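Local coordinates for protein branched-chain alpha-ketoacid decarboxylase (PDB 2VBF) that probably decarboxylates branched-chain and aromatic alpha-keto acids to aldehydes, using thiamine diphosphate and a magnesium ion as cofactors, at residues Leu32-Val46 with Ile58-Glu72. Numbering follows the deposited sequence. Where two conformers were deposited one is given.
Sequences LDRLHELGIEEIFGV and IISREDMKWIGNANE. With TPP (thiamine diphosphate), chain D.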
# COMPACT_ATOMS: atom_id res chain seq x y z
N LEU A 32 -14.69 -17.66 12.71
CA LEU A 32 -14.13 -18.62 11.77
C LEU A 32 -15.22 -19.60 11.28
O LEU A 32 -15.22 -19.98 10.11
CB LEU A 32 -12.91 -19.33 12.38
CG LEU A 32 -11.68 -18.43 12.62
CD1 LEU A 32 -10.61 -19.15 13.41
CD2 LEU A 32 -11.12 -17.94 11.29
N ASP A 33 -16.15 -19.97 12.16
CA ASP A 33 -17.27 -20.81 11.75
C ASP A 33 -18.11 -20.11 10.68
O ASP A 33 -18.47 -20.72 9.67
CB ASP A 33 -18.15 -21.18 12.95
CG ASP A 33 -17.64 -22.41 13.71
OD1 ASP A 33 -16.69 -23.08 13.26
OD2 ASP A 33 -18.21 -22.72 14.77
N ARG A 34 -18.40 -18.82 10.89
CA ARG A 34 -19.19 -18.05 9.93
C ARG A 34 -18.45 -17.90 8.60
O ARG A 34 -19.06 -18.00 7.55
CB ARG A 34 -19.55 -16.67 10.48
CG ARG A 34 -20.58 -16.68 11.61
CD ARG A 34 -21.85 -17.46 11.25
NE ARG A 34 -23.01 -17.03 12.02
CZ ARG A 34 -24.23 -17.58 11.93
NH1 ARG A 34 -24.44 -18.62 11.14
NH2 ARG A 34 -25.23 -17.11 12.65
N LEU A 35 -17.14 -17.65 8.65
CA LEU A 35 -16.34 -17.60 7.42
C LEU A 35 -16.38 -18.93 6.67
O LEU A 35 -16.53 -18.95 5.45
CB LEU A 35 -14.90 -17.17 7.71
CG LEU A 35 -14.72 -15.78 8.33
CD1 LEU A 35 -13.22 -15.53 8.52
CD2 LEU A 35 -15.37 -14.66 7.48
N HIS A 36 -16.26 -20.04 7.39
CA HIS A 36 -16.43 -21.36 6.78
C HIS A 36 -17.79 -21.51 6.08
O HIS A 36 -17.86 -22.04 4.98
CB HIS A 36 -16.27 -22.46 7.83
CG HIS A 36 -16.63 -23.82 7.32
ND1 HIS A 36 -15.81 -24.54 6.47
CD2 HIS A 36 -17.73 -24.59 7.52
CE1 HIS A 36 -16.39 -25.69 6.18
NE2 HIS A 36 -17.56 -25.75 6.80
N GLU A 37 -18.86 -21.05 6.73
CA GLU A 37 -20.20 -21.10 6.14
C GLU A 37 -20.27 -20.36 4.81
O GLU A 37 -21.03 -20.75 3.92
CB GLU A 37 -21.24 -20.47 7.06
CG GLU A 37 -21.58 -21.20 8.32
CD GLU A 37 -22.68 -20.47 9.09
OE1 GLU A 37 -23.49 -19.76 8.46
OE2 GLU A 37 -22.73 -20.61 10.32
N LEU A 38 -19.51 -19.27 4.71
CA LEU A 38 -19.43 -18.49 3.47
C LEU A 38 -18.61 -19.16 2.36
O LEU A 38 -18.55 -18.63 1.24
CB LEU A 38 -18.85 -17.09 3.76
CG LEU A 38 -19.65 -16.17 4.68
CD1 LEU A 38 -18.87 -14.88 4.98
CD2 LEU A 38 -21.02 -15.85 4.07
N GLY A 39 -17.99 -20.30 2.66
CA GLY A 39 -17.21 -21.05 1.68
C GLY A 39 -15.73 -20.70 1.64
O GLY A 39 -15.01 -21.17 0.75
N ILE A 40 -15.28 -19.89 2.59
CA ILE A 40 -13.89 -19.47 2.68
C ILE A 40 -13.07 -20.60 3.31
O ILE A 40 -13.37 -21.07 4.41
CB ILE A 40 -13.72 -18.15 3.49
CG1 ILE A 40 -14.52 -17.01 2.84
CG2 ILE A 40 -12.24 -17.74 3.58
CD1 ILE A 40 -14.70 -15.78 3.73
N GLU A 41 -12.02 -21.02 2.59
CA GLU A 41 -11.15 -22.11 3.01
C GLU A 41 -9.70 -21.67 3.24
O GLU A 41 -8.85 -22.46 3.65
CB GLU A 41 -11.22 -23.22 1.95
CG GLU A 41 -12.61 -23.87 1.87
CD GLU A 41 -12.79 -24.79 0.67
OE1 GLU A 41 -11.82 -25.06 -0.06
OE2 GLU A 41 -13.92 -25.25 0.45
N GLU A 42 -9.43 -20.39 2.96
CA GLU A 42 -8.10 -19.82 3.05
C GLU A 42 -8.25 -18.38 3.51
O GLU A 42 -9.15 -17.70 3.04
CB GLU A 42 -7.39 -19.83 1.68
CG GLU A 42 -6.77 -21.17 1.27
CD GLU A 42 -7.71 -22.12 0.55
OE1 GLU A 42 -8.81 -21.72 0.08
OE2 GLU A 42 -7.34 -23.30 0.42
N ILE A 43 -7.37 -17.93 4.42
CA ILE A 43 -7.35 -16.53 4.87
C ILE A 43 -5.98 -15.95 4.59
O ILE A 43 -4.95 -16.56 4.92
CB ILE A 43 -7.69 -16.39 6.38
CG1 ILE A 43 -9.10 -16.94 6.63
CG2 ILE A 43 -7.56 -14.95 6.86
CD1 ILE A 43 -9.60 -16.80 8.06
N PHE A 44 -5.98 -14.78 3.96
CA PHE A 44 -4.74 -14.09 3.62
C PHE A 44 -4.39 -13.03 4.66
O PHE A 44 -5.14 -12.79 5.60
CB PHE A 44 -4.86 -13.50 2.22
CG PHE A 44 -5.21 -14.53 1.18
CD1 PHE A 44 -4.23 -15.39 0.70
CD2 PHE A 44 -6.51 -14.67 0.74
CE1 PHE A 44 -4.56 -16.37 -0.24
CE2 PHE A 44 -6.85 -15.64 -0.21
CZ PHE A 44 -5.86 -16.50 -0.70
N GLY A 45 -3.20 -12.45 4.51
CA GLY A 45 -2.82 -11.30 5.32
C GLY A 45 -1.41 -11.32 5.87
O GLY A 45 -0.55 -12.06 5.41
N VAL A 46 -1.21 -10.53 6.91
CA VAL A 46 0.11 -10.36 7.52
C VAL A 46 -0.04 -10.29 9.03
O VAL A 46 -0.92 -9.56 9.54
CB VAL A 46 0.81 -9.07 7.01
CG1 VAL A 46 2.20 -8.87 7.70
CG2 VAL A 46 0.97 -9.09 5.48
N ILE A 58 -6.78 -19.65 13.64
CA ILE A 58 -6.81 -19.95 12.22
C ILE A 58 -5.93 -21.16 11.92
O ILE A 58 -6.34 -22.05 11.18
CB ILE A 58 -6.32 -18.78 11.34
CG1 ILE A 58 -7.23 -17.56 11.53
CG2 ILE A 58 -6.28 -19.22 9.87
CD1 ILE A 58 -6.77 -16.28 10.79
N ILE A 59 -4.73 -21.18 12.50
CA ILE A 59 -3.79 -22.27 12.28
C ILE A 59 -4.39 -23.59 12.77
O ILE A 59 -4.24 -24.63 12.12
CB ILE A 59 -2.42 -22.03 12.98
CG1 ILE A 59 -1.69 -20.83 12.37
CG2 ILE A 59 -1.54 -23.29 12.92
CD1 ILE A 59 -1.37 -20.96 10.90
N SER A 60 -5.09 -23.54 13.89
CA SER A 60 -5.67 -24.74 14.52
C SER A 60 -6.86 -25.34 13.75
O SER A 60 -7.17 -26.51 13.94
CB SER A 60 -6.10 -24.44 15.95
OG SER A 60 -4.96 -24.21 16.77
N ARG A 61 -7.50 -24.56 12.88
CA ARG A 61 -8.65 -25.05 12.10
C ARG A 61 -8.24 -26.18 11.16
O ARG A 61 -7.24 -26.05 10.47
CB ARG A 61 -9.23 -23.95 11.20
CG ARG A 61 -9.73 -22.69 11.87
CD ARG A 61 -11.05 -22.87 12.61
NE ARG A 61 -12.17 -23.25 11.74
CZ ARG A 61 -13.45 -23.15 12.10
NH1 ARG A 61 -13.77 -22.68 13.29
NH2 ARG A 61 -14.41 -23.52 11.26
N GLU A 62 -9.03 -27.25 11.07
CA GLU A 62 -8.74 -28.27 10.05
C GLU A 62 -9.23 -27.86 8.67
O GLU A 62 -8.73 -28.38 7.66
CB GLU A 62 -9.35 -29.64 10.38
CG GLU A 62 -10.83 -29.63 10.71
CD GLU A 62 -11.08 -29.60 12.20
OE1 GLU A 62 -10.32 -28.89 12.89
OE2 GLU A 62 -12.00 -30.30 12.68
N ASP A 63 -10.19 -26.94 8.63
CA ASP A 63 -10.94 -26.63 7.41
C ASP A 63 -10.56 -25.28 6.80
O ASP A 63 -11.23 -24.81 5.87
CB ASP A 63 -12.44 -26.64 7.71
CG ASP A 63 -12.86 -25.58 8.71
OD1 ASP A 63 -11.98 -24.91 9.30
OD2 ASP A 63 -14.07 -25.40 8.93
N MET A 64 -9.49 -24.69 7.32
CA MET A 64 -9.09 -23.32 6.96
C MET A 64 -7.57 -23.22 7.00
O MET A 64 -6.95 -23.67 7.96
CB MET A 64 -9.67 -22.32 7.97
CG MET A 64 -9.60 -20.85 7.58
SD MET A 64 -10.92 -20.36 6.43
CE MET A 64 -12.38 -20.50 7.47
N LYS A 65 -6.97 -22.61 5.97
CA LYS A 65 -5.53 -22.46 5.91
C LYS A 65 -5.14 -20.98 5.95
O LYS A 65 -5.71 -20.17 5.23
CB LYS A 65 -4.99 -23.10 4.63
CG LYS A 65 -3.48 -23.27 4.63
CD LYS A 65 -2.95 -23.76 3.30
CE LYS A 65 -1.41 -23.71 3.26
NZ LYS A 65 -0.83 -24.40 2.08
N TRP A 66 -4.16 -20.66 6.80
CA TRP A 66 -3.50 -19.35 6.75
C TRP A 66 -2.53 -19.34 5.56
O TRP A 66 -1.67 -20.23 5.43
CB TRP A 66 -2.73 -19.09 8.04
CG TRP A 66 -1.91 -17.83 8.01
CD1 TRP A 66 -0.56 -17.74 7.99
CD2 TRP A 66 -2.41 -16.50 7.99
NE1 TRP A 66 -0.17 -16.41 7.97
CE2 TRP A 66 -1.30 -15.63 7.96
CE3 TRP A 66 -3.69 -15.94 7.99
CZ2 TRP A 66 -1.44 -14.24 7.95
CZ3 TRP A 66 -3.83 -14.58 7.97
CH2 TRP A 66 -2.71 -13.73 7.96
N ILE A 67 -2.67 -18.33 4.71
CA ILE A 67 -1.72 -18.11 3.62
C ILE A 67 -1.17 -16.69 3.78
O ILE A 67 -1.78 -15.72 3.34
CB ILE A 67 -2.37 -18.34 2.26
CG1 ILE A 67 -2.92 -19.78 2.20
CG2 ILE A 67 -1.35 -18.12 1.13
CD1 ILE A 67 -3.37 -20.23 0.85
N GLY A 68 -0.00 -16.60 4.42
CA GLY A 68 0.57 -15.29 4.77
C GLY A 68 1.17 -14.66 3.55
O GLY A 68 1.81 -15.34 2.75
N ASN A 69 0.94 -13.35 3.39
CA ASN A 69 1.49 -12.55 2.29
C ASN A 69 2.76 -11.79 2.72
O ASN A 69 3.02 -11.64 3.91
CB ASN A 69 0.44 -11.54 1.84
CG ASN A 69 -0.77 -12.22 1.25
OD1 ASN A 69 -1.76 -12.45 1.93
ND2 ASN A 69 -0.68 -12.59 -0.02
N ALA A 70 3.52 -11.30 1.74
CA ALA A 70 4.68 -10.45 2.02
C ALA A 70 4.22 -9.09 2.57
O ALA A 70 4.78 -8.60 3.56
CB ALA A 70 5.54 -10.29 0.77
N ASN A 71 3.21 -8.48 1.94
CA ASN A 71 2.63 -7.23 2.44
C ASN A 71 1.10 -7.20 2.39
O ASN A 71 0.45 -8.04 1.74
CB ASN A 71 3.26 -5.97 1.80
CG ASN A 71 2.93 -5.78 0.33
OD1 ASN A 71 1.83 -6.05 -0.14
ND2 ASN A 71 3.91 -5.24 -0.40
N GLU A 72 0.54 -6.22 3.08
CA GLU A 72 -0.92 -6.11 3.22
C GLU A 72 -1.66 -5.65 1.97
O GLU A 72 -2.80 -6.08 1.72
CB GLU A 72 -1.29 -5.20 4.40
CG GLU A 72 -0.92 -5.80 5.73
CD GLU A 72 0.51 -5.47 6.18
OE1 GLU A 72 1.34 -4.96 5.38
OE2 GLU A 72 0.80 -5.73 7.37
N1' TPP D . 2.73 -5.12 9.11
C2' TPP D . 3.20 -3.83 9.07
CM2 TPP D . 2.97 -2.99 7.86
N3' TPP D . 3.86 -3.33 10.16
C4' TPP D . 4.07 -4.12 11.29
N4' TPP D . 4.68 -3.55 12.32
C5' TPP D . 3.61 -5.44 11.32
C6' TPP D . 2.94 -5.94 10.20
C7' TPP D . 3.86 -6.33 12.54
N3 TPP D . 5.28 -6.66 12.73
C2 TPP D . 6.17 -6.00 13.57
S1 TPP D . 7.69 -6.57 13.59
C5 TPP D . 7.26 -7.71 12.53
C4 TPP D . 5.92 -7.69 12.13
CM4 TPP D . 5.28 -8.65 11.16
C6 TPP D . 8.33 -8.68 12.12
C7 TPP D . 9.51 -8.05 11.38
O7 TPP D . 10.33 -9.14 11.01
PA TPP D . 11.86 -8.95 10.52
O1A TPP D . 11.86 -7.77 9.57
O2A TPP D . 12.27 -10.24 9.86
O3A TPP D . 12.66 -8.55 11.84
PB TPP D . 13.46 -9.53 12.87
O1B TPP D . 12.82 -9.30 14.20
O2B TPP D . 14.89 -9.09 12.84
O3B TPP D . 13.33 -10.94 12.36
O HOH W 1 -13.50 -23.53 5.57
O HOH W 2 -0.96 -6.74 9.17
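Ile-43 meets Ile-58, Met-64 and Trp-66 on one face of two parallel strands, a compact example of how a beta-alpha-beta unit builds its own interior. CD1 of Ile-43 touches CD1 of Ile-58 at 4.0 Å, while its CG2 branch, anti to the backbone N, reaches CZ3 of Trp-66. In the conformer given, Met-64 bends at chi2 and chi3 and brings SD near CG1 of Ile-43. The indole lies against the backbone of Gly-45, whose positive phi (136°) by itself calls for glycine and where a side chain would also sit tight against Trp-66 CH2. Between the strands, Ile-43 N donates to Lys-65 O and Ile-43 O receives Ile-67 N, an almost straight bond of 2.9 Å. Farther along, Asn-69 N gives to Gly-45 O, and Asn-69 OD1 accepts Gly-45 N in its carbonyl plane. Beyond them, Val-46 and Glu-72 line the cofactor pocket, Glu-72 OE2 lying 2.7 Å from N1' of a thiamine diphosphate also held by Thr-402 and Ser-454 of the second subunit, so the site lies between subunits. At the opposite, polar end, Arg-61 lays a guanidinium face over Leu-32 CB, NH1 and NH2 sharing Asp-33 OD1 (2.9 Å from NH1), while NE and NH2 take the two oxygens of Asp-63 side-on. A leucine in place of Arg-61 would probably leave both carboxylates without this shared cation and Asp-63 freer to turn. Asp-33 OD2 forms a second salt bridge, to Lys-198, and a hydrogen bond with Tyr-25. Strand 42-45 lies between 65-68 and 89-94, Phe-44 faces helix 72-86, and Trp-66 packs on Tyr-495 of the second subunit.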